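Local coordinates for B12-binding domain-containing protein (Kitasatospora setae, PDB 6WTF) that probably methylates C2 of tryptophan as a cobalamin-dependent radical S-adenosylmethionine enzyme that carries a [4Fe-4S] cluster, at residues I372-E377 against L400-T405; Y123-P128 against V188-Q193; G410-P415 against F471-Y476. All blocks are in the same frame, centred on the assembly; numbering follows the deposited sequence.

Contact 1 of 3, residues I372-E377 against L400-T405; sequences ILTMVE and LDATVT. With TRP (tryptophan), chain F.
Thr374 and Thr403 exchange backbone and side-chain groups before regular parallel pairing begins. Thr374 N donates to Thr403 OG1 at 2.9 Å with an N-H...O angle of 171°, nearly straight; a chi1 of -42° sets that hydroxyl beside its own backbone N, facing the neighbouring strand. In return, Thr403 N makes a weak bond of 3.3 Å to Thr374 OG1, whose chi1 of 45° lodges it between N and the carbonyl carbon. Beyond the threonines the ladder is ordinary: Val404 N reaches Thr374 O at 3.0 Å, and Val376 N reaches Val404 O at 3.0 Å. The latter carbonyl also receives a CA-H...O contact from Met375 CA, 3.1 Å away.

Packing divides between the two faces of the sheet. On the face bearing Val376, its CG2 meets Ala402 CB at 3.6 Å and lies more loosely beside a branch of Leu400; helix 357-369 touches Thr374 and Leu400. On the other face, Met375 CG rests at 4.0 Å from Val404 CB, and the extended methionine carries its sulfur toward the carboxylate of the bound tryptophan, near Tyr529. Two residues on, Glu377 OE2 accepts from the tryptophan amino N at 2.6 Å, while Asn331 bonds to Glu377 OE2 and Asn527 to OE1, which helps to fix the glutamate. The pairing closes the beta-alpha-beta unit of strand 373-380, helix 387-398 and strand 404-412, an arrangement characteristic of the radical SAM barrel, whose strands here border the tryptophan site.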
loop_
_atom_site.group_PDB
_atom_site.type_symbol
_atom_site.label_atom_id
_atom_site.label_comp_id
_atom_site.label_asym_id
_atom_site.label_seq_id
_atom_site.Cartn_x
_atom_site.Cartn_y
_atom_site.Cartn_z
ATOM N N ILE A 372 12.739 5.501 -20.115
ATOM C CA ILE A 372 12.057 5.297 -18.841
ATOM C C ILE A 372 11.407 3.923 -18.888
ATOM O O ILE A 372 10.614 3.636 -19.792
ATOM C CB ILE A 372 11.018 6.399 -18.578
ATOM C CG1 ILE A 372 11.711 7.755 -18.425
ATOM C CG2 ILE A 372 10.181 6.079 -17.345
ATOM C CD1 ILE A 372 10.752 8.920 -18.347
ATOM N N LEU A 373 11.753 3.065 -17.935
ATOM C CA LEU A 373 11.218 1.713 -17.929
ATOM C C LEU A 373 9.732 1.730 -17.580
ATOM O O LEU A 373 9.203 2.697 -17.022
ATOM C CB LEU A 373 11.995 0.837 -16.944
ATOM C CG LEU A 373 13.524 0.928 -17.051
ATOM C CD1 LEU A 373 14.188 0.342 -15.814
ATOM C CD2 LEU A 373 14.034 0.234 -18.305
ATOM N N THR A 374 9.047 0.645 -17.934
ATOM C CA THR A 374 7.606 0.570 -17.743
ATOM C C THR A 374 7.203 -0.793 -17.208
ATOM O O THR A 374 7.727 -1.825 -17.635
ATOM C CB THR A 374 6.847 0.847 -19.050
ATOM O OG1 THR A 374 7.463 0.129 -20.130
ATOM C CG2 THR A 374 6.826 2.333 -19.353
ATOM N N MET A 375 6.265 -0.787 -16.272
ATOM C CA MET A 375 5.552 -1.991 -15.882
ATOM C C MET A 375 4.065 -1.754 -16.073
ATOM O O MET A 375 3.526 -0.751 -15.592
ATOM C CB MET A 375 5.833 -2.393 -14.436
ATOM C CG MET A 375 5.060 -3.645 -14.046
ATOM S SD MET A 375 5.405 -4.210 -12.386
ATOM C CE MET A 375 4.277 -5.595 -12.256
ATOM N N VAL A 376 3.411 -2.668 -16.781
ATOM C CA VAL A 376 1.985 -2.582 -17.072
ATOM C C VAL A 376 1.280 -3.645 -16.242
ATOM O O VAL A 376 1.625 -4.832 -16.320
ATOM C CB VAL A 376 1.703 -2.762 -18.570
ATOM C CG1 VAL A 376 0.204 -2.725 -18.843
ATOM C CG2 VAL A 376 2.424 -1.693 -19.372
ATOM N N GLU A 377 0.307 -3.214 -15.437
ATOM C CA GLU A 377 -0.457 -4.108 -14.572
ATOM C C GLU A 377 -1.697 -4.622 -15.290
ATOM O O GLU A 377 -2.373 -3.876 -16.005
ATOM C CB GLU A 377 -0.890 -3.396 -13.286
ATOM C CG GLU A 377 0.235 -2.787 -12.454
ATOM C CD GLU A 377 0.829 -3.759 -11.447
ATOM O OE1 GLU A 377 0.554 -4.972 -11.548
ATOM O OE2 GLU A 377 1.581 -3.306 -10.555
ATOM N N LEU A 400 2.716 -4.312 -26.220
ATOM C CA LEU A 400 3.223 -3.012 -25.791
ATOM C C LEU A 400 4.738 -2.995 -25.650
ATOM O O LEU A 400 5.333 -1.913 -25.661
ATOM C CB LEU A 400 2.574 -2.613 -24.466
ATOM C CG LEU A 400 1.057 -2.419 -24.483
ATOM C CD1 LEU A 400 0.510 -2.420 -23.069
ATOM C CD2 LEU A 400 0.700 -1.127 -25.181
ATOM N N ASP A 401 5.365 -4.164 -25.510
ATOM C CA ASP A 401 6.808 -4.276 -25.264
ATOM C C ASP A 401 7.235 -3.530 -24.000
ATOM O O ASP A 401 8.337 -2.983 -23.928
ATOM C CB ASP A 401 7.611 -3.785 -26.471
ATOM C CG ASP A 401 7.643 -4.795 -27.595
ATOM O OD1 ASP A 401 7.491 -5.999 -27.314
ATOM O OD2 ASP A 401 7.802 -4.390 -28.762
ATOM N N ALA A 402 6.374 -3.536 -22.983
ATOM C CA ALA A 402 6.734 -2.938 -21.705
ATOM C C ALA A 402 7.878 -3.705 -21.049
ATOM O O ALA A 402 8.074 -4.899 -21.291
ATOM C CB ALA A 402 5.526 -2.915 -20.771
ATOM N N THR A 403 8.633 -3.004 -20.198
ATOM C CA THR A 403 9.756 -3.647 -19.519
ATOM C C THR A 403 9.289 -4.869 -18.745
ATOM O O THR A 403 9.863 -5.956 -18.876
ATOM C CB THR A 403 10.470 -2.659 -18.591
ATOM O OG1 THR A 403 10.602 -1.395 -19.250
ATOM C CG2 THR A 403 11.854 -3.179 -18.211
ATOM N N VAL A 404 8.229 -4.720 -17.955
ATOM C CA VAL A 404 7.624 -5.831 -17.231
ATOM C C VAL A 404 6.114 -5.761 -17.421
ATOM O O VAL A 404 5.524 -4.676 -17.410
ATOM C CB VAL A 404 7.983 -5.817 -15.727
ATOM C CG1 VAL A 404 7.215 -6.905 -14.983
ATOM C CG2 VAL A 404 9.483 -6.000 -15.521
ATOM N N THR A 405 5.491 -6.917 -17.613
ATOM C CA THR A 405 4.037 -7.022 -17.690
ATOM C C THR A 405 3.580 -7.970 -16.592
ATOM O O THR A 405 3.913 -9.158 -16.609
ATOM C CB THR A 405 3.595 -7.505 -19.069
ATOM O OG1 THR A 405 4.282 -6.749 -20.075
ATOM C CG2 THR A 405 2.094 -7.312 -19.234
HETATM N N TRP F . 2.349 -4.832 -8.568
HETATM C CA TRP F . 2.711 -3.827 -7.573
HETATM C C TRP F . 3.933 -3.046 -8.038
HETATM O O TRP F . 4.259 -1.991 -7.490
HETATM C CB TRP F . 2.984 -4.476 -6.211
HETATM C CG TRP F . 1.904 -5.423 -5.770
HETATM C CD1 TRP F . 1.946 -6.784 -5.811
HETATM C CD2 TRP F . 0.621 -5.077 -5.228
HETATM N NE1 TRP F . 0.771 -7.310 -5.328
HETATM C CE2 TRP F . -0.060 -6.284 -4.964
HETATM C CE3 TRP F . -0.016 -3.866 -4.941
HETATM C CZ2 TRP F . -1.348 -6.317 -4.431
HETATM C CZ3 TRP F . -1.299 -3.902 -4.406
HETATM C CH2 TRP F . -1.948 -5.119 -4.157
HETATM O OXT TRP F . 4.616 -3.466 -8.978
#

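Contact 2 of 3, residues Y123-P128 against V188-Q193; sequences YGVKGP and VWQVDQ
The Gln190 amide reaches Lys126 and Pro128 through its edge: both carbonyl oxygens lie close to the amide plane, and both accept from NE2. The bond to Pro128 O is 2.6 Å long, with NE2 in the carbonyl plane on a lone pair. That to Lys126 O is 2.9 Å, and there the donor is tilted 25° from the carbonyl plane. With an acceptor for each N-H, both near the amide plane, the two N-H groups of NE2 are spent, which fixes the rotation of the amide. Lower down the chain, Gln190 CG sits 3.5 Å above the centre of one face of the Trp189 ring.

Gln190 CG stands anti to its carbonyl carbon (chi1 -67°), and the extended chain then crosses the Pro128 ring at about a right angle. Pro128 CG touches Val191 CG2 at 3.6 Å, giving the polar grip an apolar flank. A water bridges the backbones as well, donating to Gln190 O at 2.7 Å and to Pro128 O at 3.1 Å. Between the two gripped carbonyls, Gly127 has a positive phi of 90°, a conformation that suits glycine.

Val125, Gly127 and Pro128 touch the cobalamin, so the amide probably helps hold the chain just before Gly129 and Glu130, which bind the cofactor; Glu130 also accepts from Asp192 N. Around this, strand 123-125 lies between strands 101-104 and 152-156 in the sheet of the B12-binding domain, Ile132 of helix 130-141 meets Val125, Trp189 and Gln190, and Asn225 of strand 224-225 touches Pro128 and Val191.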
loop_
_atom_site.group_PDB
_atom_site.type_symbol
_atom_site.label_atom_id
_atom_site.label_comp_id
_atom_site.label_asym_id
_atom_site.label_seq_id
_atom_site.Cartn_x
_atom_site.Cartn_y
_atom_site.Cartn_z
ATOM N N TYR A 123 -7.571 2.623 21.105
ATOM C CA TYR A 123 -7.860 3.654 20.121
ATOM C C TYR A 123 -7.428 3.216 18.732
ATOM O O TYR A 123 -6.618 2.298 18.563
ATOM C CB TYR A 123 -7.179 4.986 20.489
ATOM C CG TYR A 123 -7.504 5.456 21.891
ATOM C CD1 TYR A 123 -8.785 5.878 22.218
ATOM C CD2 TYR A 123 -6.533 5.468 22.891
ATOM C CE1 TYR A 123 -9.093 6.308 23.500
ATOM C CE2 TYR A 123 -6.833 5.890 24.166
ATOM C CZ TYR A 123 -8.116 6.306 24.468
ATOM O OH TYR A 123 -8.414 6.732 25.745
ATOM N N GLY A 124 -7.990 3.898 17.737
ATOM C CA GLY A 124 -7.600 3.711 16.353
ATOM C C GLY A 124 -7.909 4.955 15.555
ATOM O O GLY A 124 -8.761 5.765 15.936
ATOM N N VAL A 125 -7.190 5.109 14.441
ATOM C CA VAL A 125 -7.383 6.219 13.513
ATOM C C VAL A 125 -7.573 5.648 12.114
ATOM O O VAL A 125 -6.916 4.670 11.741
ATOM C CB VAL A 125 -6.197 7.208 13.538
ATOM C CG1 VAL A 125 -6.409 8.333 12.535
ATOM C CG2 VAL A 125 -6.005 7.778 14.930
ATOM N N LYS A 126 -8.489 6.248 11.353
ATOM C CA LYS A 126 -8.744 5.902 9.956
ATOM C C LYS A 126 -8.239 7.035 9.073
ATOM O O LYS A 126 -8.653 8.187 9.240
ATOM C CB LYS A 126 -10.233 5.665 9.705
ATOM C CG LYS A 126 -10.586 5.234 8.280
ATOM C CD LYS A 126 -12.108 5.157 8.111
ATOM C CE LYS A 126 -12.521 4.625 6.734
ATOM N NZ LYS A 126 -12.277 3.165 6.604
ATOM N N GLY A 127 -7.346 6.712 8.143
ATOM C CA GLY A 127 -6.767 7.714 7.285
ATOM C C GLY A 127 -5.508 8.298 7.893
ATOM O O GLY A 127 -4.916 7.724 8.812
ATOM N N PRO A 128 -5.069 9.449 7.381
ATOM C CA PRO A 128 -3.854 10.079 7.918
ATOM C C PRO A 128 -4.020 10.392 9.396
ATOM O O PRO A 128 -5.085 10.821 9.844
ATOM C CB PRO A 128 -3.701 11.359 7.088
ATOM C CG PRO A 128 -4.677 11.255 5.948
ATOM C CD PRO A 128 -5.526 10.042 6.112
ATOM N N VAL A 188 -8.943 15.476 4.064
ATOM C CA VAL A 188 -7.881 16.452 3.827
ATOM C C VAL A 188 -7.479 17.128 5.133
ATOM O O VAL A 188 -6.300 17.424 5.363
ATOM C CB VAL A 188 -8.318 17.478 2.764
ATOM C CG1 VAL A 188 -7.313 18.613 2.678
ATOM C CG2 VAL A 188 -8.479 16.806 1.407
ATOM N N TRP A 189 -8.452 17.373 6.013
ATOM C CA TRP A 189 -8.155 18.014 7.287
ATOM C C TRP A 189 -7.225 17.179 8.156
ATOM O O TRP A 189 -6.620 17.720 9.087
ATOM C CB TRP A 189 -9.444 18.301 8.057
ATOM C CG TRP A 189 -10.146 17.076 8.565
ATOM C CD1 TRP A 189 -11.092 16.334 7.910
ATOM C CD2 TRP A 189 -9.957 16.450 9.838
ATOM N NE1 TRP A 189 -11.504 15.287 8.702
ATOM C CE2 TRP A 189 -10.824 15.337 9.890
ATOM C CE3 TRP A 189 -9.145 16.726 10.943
ATOM C CZ2 TRP A 189 -10.897 14.498 11.003
ATOM C CZ3 TRP A 189 -9.219 15.891 12.046
ATOM C CH2 TRP A 189 -10.087 14.791 12.068
ATOM N N GLN A 190 -7.128 15.871 7.901
ATOM C CA GLN A 190 -6.228 15.020 8.670
ATOM C C GLN A 190 -4.769 15.156 8.248
ATOM O O GLN A 190 -3.885 14.718 8.991
ATOM C CB GLN A 190 -6.666 13.553 8.565
ATOM C CG GLN A 190 -8.010 13.251 9.232
ATOM C CD GLN A 190 -8.470 11.817 9.032
ATOM O OE1 GLN A 190 -9.653 11.556 8.801
ATOM N NE2 GLN A 190 -7.537 10.879 9.125
ATOM N N VAL A 191 -4.500 15.787 7.111
ATOM C CA VAL A 191 -3.178 15.786 6.491
ATOM C C VAL A 191 -2.378 16.997 6.951
ATOM O O VAL A 191 -2.910 18.109 7.064
ATOM C CB VAL A 191 -3.303 15.770 4.954
ATOM C CG1 VAL A 191 -1.935 15.896 4.303
ATOM C CG2 VAL A 191 -4.012 14.511 4.478
ATOM N N ASP A 192 -1.091 16.776 7.227
ATOM C CA ASP A 192 -0.122 17.850 7.447
ATOM C C ASP A 192 0.442 18.222 6.078
ATOM O O ASP A 192 1.311 17.530 5.542
ATOM C CB ASP A 192 0.959 17.396 8.428
ATOM C CG ASP A 192 2.061 18.432 8.646
ATOM O OD1 ASP A 192 2.080 19.488 7.974
ATOM O OD2 ASP A 192 2.916 18.187 9.529
ATOM N N GLN A 193 -0.070 19.307 5.501
ATOM C CA GLN A 193 0.281 19.708 4.143
ATOM C C GLN A 193 1.453 20.679 4.082
ATOM O O GLN A 193 1.866 21.052 2.980
ATOM C CB GLN A 193 -0.931 20.339 3.441
ATOM C CG GLN A 193 -2.211 19.508 3.499
ATOM C CD GLN A 193 -3.338 20.113 2.687
ATOM O OE1 GLN A 193 -4.407 20.410 3.218
ATOM N NE2 GLN A 193 -3.110 20.292 1.391
HETATM O O HOH W 1 -10.824 9.489 9.374
HETATM O O HOH W 2 -4.495 13.517 11.337
#

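Contact 3 of 3, residues G410-P415 against F471-Y476; sequences GLRLFP and FRLVCY. With SA8 (S-5'-azamethionine-5'-deoxyadenosine), chain E.
With CG anti to the carbonyl carbon (chi1 -82°), bends at chi2 (-90°) and chi3 (-64°) fold Arg412 back toward Val474 and Cys475. They lay CD against Cys475 SG at 3.5 Å and bring NH1 to within 3.1 Å of Val474 O. This acceptor is in the guanidinium plane, yet NH1 stands above the plane of the carbonyl. Leu413 N approaches the same oxygen from the opposite face at 2.9 Å, so one carbonyl takes two donors. Leu473 CB packs over one face of the guanidinium and Phe414 CE1 over the other, while NE forms a salt bridge with Asp72.

The strands pair antiparallel. Leu411 and Tyr476 form the hydrogen-bonded pair, Leu411 N to Tyr476 O at 3.0 Å and Tyr476 N to Leu411 O at 2.7 Å; Arg412 and Cys475 are the non-hydrogen-bonded pair. Leu413 CD1 meets Val474 CG1 at 3.7 Å, both residues also touching Leu436 of strand 436-437; Ile423 of helix 418-427 touches Leu413 and Tyr476.

With Leu411 held by Tyr476 and Leu413 by Val474, the polar backbone of Arg412 faces the adenine of the S-adenosylmethionine analogue. Arg412 N donates to ligand N1 at 3.2 Å, and ligand N6 donates to Arg412 O at 3.0 Å. This donor-acceptor pattern reads the base through main-chain atoms and is consistent with recognition of an adenine whose N1 is unprotonated and acts as acceptor.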
loop_
_atom_site.group_PDB
_atom_site.type_symbol
_atom_site.label_atom_id
_atom_site.label_comp_id
_atom_site.label_asym_id
_atom_site.label_seq_id
_atom_site.Cartn_x
_atom_site.Cartn_y
_atom_site.Cartn_z
ATOM N N GLY A 410 -7.553 -12.778 -9.812
ATOM C CA GLY A 410 -8.374 -12.866 -8.624
ATOM C C GLY A 410 -8.338 -11.585 -7.810
ATOM O O GLY A 410 -7.315 -10.892 -7.725
ATOM N N LEU A 411 -9.462 -11.290 -7.164
ATOM C CA LEU A 411 -9.657 -10.034 -6.455
ATOM C C LEU A 411 -9.900 -10.303 -4.977
ATOM O O LEU A 411 -10.765 -11.112 -4.623
ATOM C CB LEU A 411 -10.841 -9.264 -7.040
ATOM C CG LEU A 411 -11.199 -7.997 -6.268
ATOM C CD1 LEU A 411 -10.162 -6.920 -6.546
ATOM C CD2 LEU A 411 -12.608 -7.519 -6.609
ATOM N N ARG A 412 -9.144 -9.619 -4.121
ATOM C CA ARG A 412 -9.405 -9.650 -2.690
ATOM C C ARG A 412 -10.480 -8.624 -2.344
ATOM O O ARG A 412 -10.393 -7.462 -2.749
ATOM C CB ARG A 412 -8.124 -9.370 -1.906
ATOM C CG ARG A 412 -7.240 -10.593 -1.733
ATOM C CD ARG A 412 -7.607 -11.325 -0.456
ATOM N NE ARG A 412 -7.341 -10.502 0.718
ATOM C CZ ARG A 412 -8.274 -10.088 1.567
ATOM N NH1 ARG A 412 -9.550 -10.422 1.381
ATOM N NH2 ARG A 412 -7.934 -9.341 2.605
ATOM N N LEU A 413 -11.493 -9.054 -1.598
ATOM C CA LEU A 413 -12.613 -8.188 -1.255
ATOM C C LEU A 413 -12.368 -7.486 0.073
ATOM O O LEU A 413 -11.776 -8.058 0.991
ATOM C CB LEU A 413 -13.910 -8.990 -1.186
ATOM C CG LEU A 413 -14.388 -9.568 -2.518
ATOM C CD1 LEU A 413 -15.695 -10.296 -2.314
ATOM C CD2 LEU A 413 -14.528 -8.473 -3.564
ATOM N N PHE A 414 -12.812 -6.234 0.155
ATOM C CA PHE A 414 -12.656 -5.389 1.331
ATOM C C PHE A 414 -13.947 -4.619 1.557
ATOM O O PHE A 414 -14.664 -4.312 0.596
ATOM C CB PHE A 414 -11.480 -4.412 1.169
ATOM C CG PHE A 414 -10.139 -5.061 1.326
ATOM C CD1 PHE A 414 -9.459 -5.557 0.222
ATOM C CD2 PHE A 414 -9.558 -5.179 2.572
ATOM C CE1 PHE A 414 -8.216 -6.161 0.367
ATOM C CE2 PHE A 414 -8.319 -5.776 2.728
ATOM C CZ PHE A 414 -7.649 -6.273 1.626
ATOM N N PRO A 415 -14.260 -4.275 2.811
ATOM C CA PRO A 415 -15.588 -3.712 3.106
ATOM C C PRO A 415 -15.882 -2.400 2.403
ATOM O O PRO A 415 -17.048 -2.132 2.083
ATOM C CB PRO A 415 -15.567 -3.541 4.633
ATOM C CG PRO A 415 -14.139 -3.521 5.004
ATOM C CD PRO A 415 -13.453 -4.434 4.034
ATOM N N PHE A 471 -9.427 -17.147 10.271
ATOM C CA PHE A 471 -9.097 -16.396 9.067
ATOM C C PHE A 471 -9.828 -16.965 7.856
ATOM O O PHE A 471 -9.781 -18.168 7.584
ATOM C CB PHE A 471 -7.587 -16.416 8.833
ATOM C CG PHE A 471 -6.821 -15.450 9.699
ATOM C CD1 PHE A 471 -7.093 -14.090 9.646
ATOM C CD2 PHE A 471 -5.835 -15.902 10.563
ATOM C CE1 PHE A 471 -6.397 -13.201 10.433
ATOM C CE2 PHE A 471 -5.131 -15.016 11.362
ATOM C CZ PHE A 471 -5.410 -13.662 11.299
ATOM N N ARG A 472 -10.484 -16.080 7.110
ATOM C CA ARG A 472 -11.268 -16.460 5.939
ATOM C C ARG A 472 -11.276 -15.232 5.026
ATOM O O ARG A 472 -12.221 -14.441 4.984
ATOM C CB ARG A 472 -12.680 -16.913 6.315
ATOM C CG ARG A 472 -13.374 -17.730 5.245
ATOM C CD ARG A 472 -14.370 -16.897 4.456
ATOM N NE ARG A 472 -15.695 -16.911 5.065
ATOM C CZ ARG A 472 -16.199 -15.912 5.778
ATOM N NH1 ARG A 472 -15.486 -14.811 5.971
ATOM N NH2 ARG A 472 -17.417 -16.015 6.293
ATOM N N LEU A 473 -10.173 -15.055 4.309
ATOM C CA LEU A 473 -9.963 -13.865 3.492
ATOM C C LEU A 473 -10.768 -14.024 2.208
ATOM O O LEU A 473 -10.469 -14.891 1.382
ATOM C CB LEU A 473 -8.474 -13.671 3.220
ATOM C CG LEU A 473 -7.647 -13.030 4.346
ATOM C CD1 LEU A 473 -7.590 -13.905 5.589
ATOM C CD2 LEU A 473 -6.242 -12.701 3.877
ATOM N N VAL A 474 -11.798 -13.199 2.050
ATOM C CA VAL A 474 -12.789 -13.390 0.997
ATOM C C VAL A 474 -12.256 -12.839 -0.319
ATOM O O VAL A 474 -11.764 -11.707 -0.378
ATOM C CB VAL A 474 -14.120 -12.724 1.380
ATOM C CG1 VAL A 474 -15.117 -12.883 0.258
ATOM C CG2 VAL A 474 -14.661 -13.322 2.670
ATOM N N CYS A 475 -12.355 -13.641 -1.377
ATOM C CA CYS A 475 -11.952 -13.240 -2.715
ATOM C C CYS A 475 -13.110 -13.377 -3.697
ATOM O O CYS A 475 -14.112 -14.051 -3.435
ATOM C CB CYS A 475 -10.756 -14.067 -3.206
ATOM S SG CYS A 475 -9.283 -13.893 -2.173
ATOM N N TYR A 476 -12.962 -12.715 -4.842
ATOM C CA TYR A 476 -13.860 -12.894 -5.973
ATOM C C TYR A 476 -13.058 -13.394 -7.165
ATOM O O TYR A 476 -11.986 -12.858 -7.470
ATOM C CB TYR A 476 -14.598 -11.599 -6.324
ATOM C CG TYR A 476 -15.506 -11.729 -7.530
ATOM C CD1 TYR A 476 -16.816 -12.175 -7.397
ATOM C CD2 TYR A 476 -15.052 -11.403 -8.803
ATOM C CE1 TYR A 476 -17.648 -12.292 -8.501
ATOM C CE2 TYR A 476 -15.871 -11.519 -9.912
ATOM C CZ TYR A 476 -17.168 -11.962 -9.757
ATOM O OH TYR A 476 -17.978 -12.078 -10.862
HETATM N N SA8 E . -1.975 3.042 -5.804
HETATM C CA SA8 E . -2.256 1.745 -6.445
HETATM C C SA8 E . -1.855 0.603 -5.520
HETATM O O SA8 E . -2.634 -0.426 -5.638
HETATM O OXT SA8 E . -0.905 0.664 -4.755
HETATM C CB SA8 E . -1.534 1.604 -7.823
HETATM C CG SA8 E . -2.275 0.667 -8.768
HETATM N ND SA8 E . -2.102 -0.752 -8.447
HETATM C CE SA8 E . -0.685 -1.128 -8.508
HETATM C "C5'" SA8 E . -2.975 -1.599 -9.254
HETATM C "C4'" SA8 E . -2.775 -3.081 -8.996
HETATM O "O4'" SA8 E . -2.917 -3.356 -7.586
HETATM C "C3'" SA8 E . -3.843 -3.950 -9.642
HETATM O "O3'" SA8 E . -3.552 -4.191 -11.014
HETATM C "C2'" SA8 E . -3.758 -5.228 -8.802
HETATM O "O2'" SA8 E . -2.725 -6.087 -9.273
HETATM C "C1'" SA8 E . -3.404 -4.677 -7.410
HETATM N N9 SA8 E . -4.524 -4.637 -6.474
HETATM C C8 SA8 E . -5.061 -3.534 -5.863
HETATM N N7 SA8 E . -6.083 -3.798 -5.085
HETATM C C5 SA8 E . -6.230 -5.174 -5.189
HETATM C C6 SA8 E . -7.133 -6.083 -4.601
HETATM N N6 SA8 E . -8.138 -5.720 -3.793
HETATM N N1 SA8 E . -6.981 -7.394 -4.890
HETATM C C2 SA8 E . -6.002 -7.761 -5.723
HETATM N N3 SA8 E . -5.104 -6.994 -6.347
HETATM C C4 SA8 E . -5.271 -5.704 -6.037
#

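From the N terminus, contact 2 forms first: 188-193 returns to 123-128 across 59 intervening residues and ties the loop between strand 159-162 and helix 209-216 to the end of strand 123-125 in the B12-binding domain sheet. Contact 1 follows, closing a short loop of 22 residues that contains helix 387-398. Contact 3 spans 55 residues, including helix 418-427, and adds strand 475-476 to the barrel sheet. The three run in series, none nested or crossed. Contacts 1 and 3 share strand 404-412, at its start and its end, with centres about 27 Å apart; the first lies near tryptophan, the second at the adenine. Contact 2 lies across the chain's centre from contact 1, their centres about 34 Å apart.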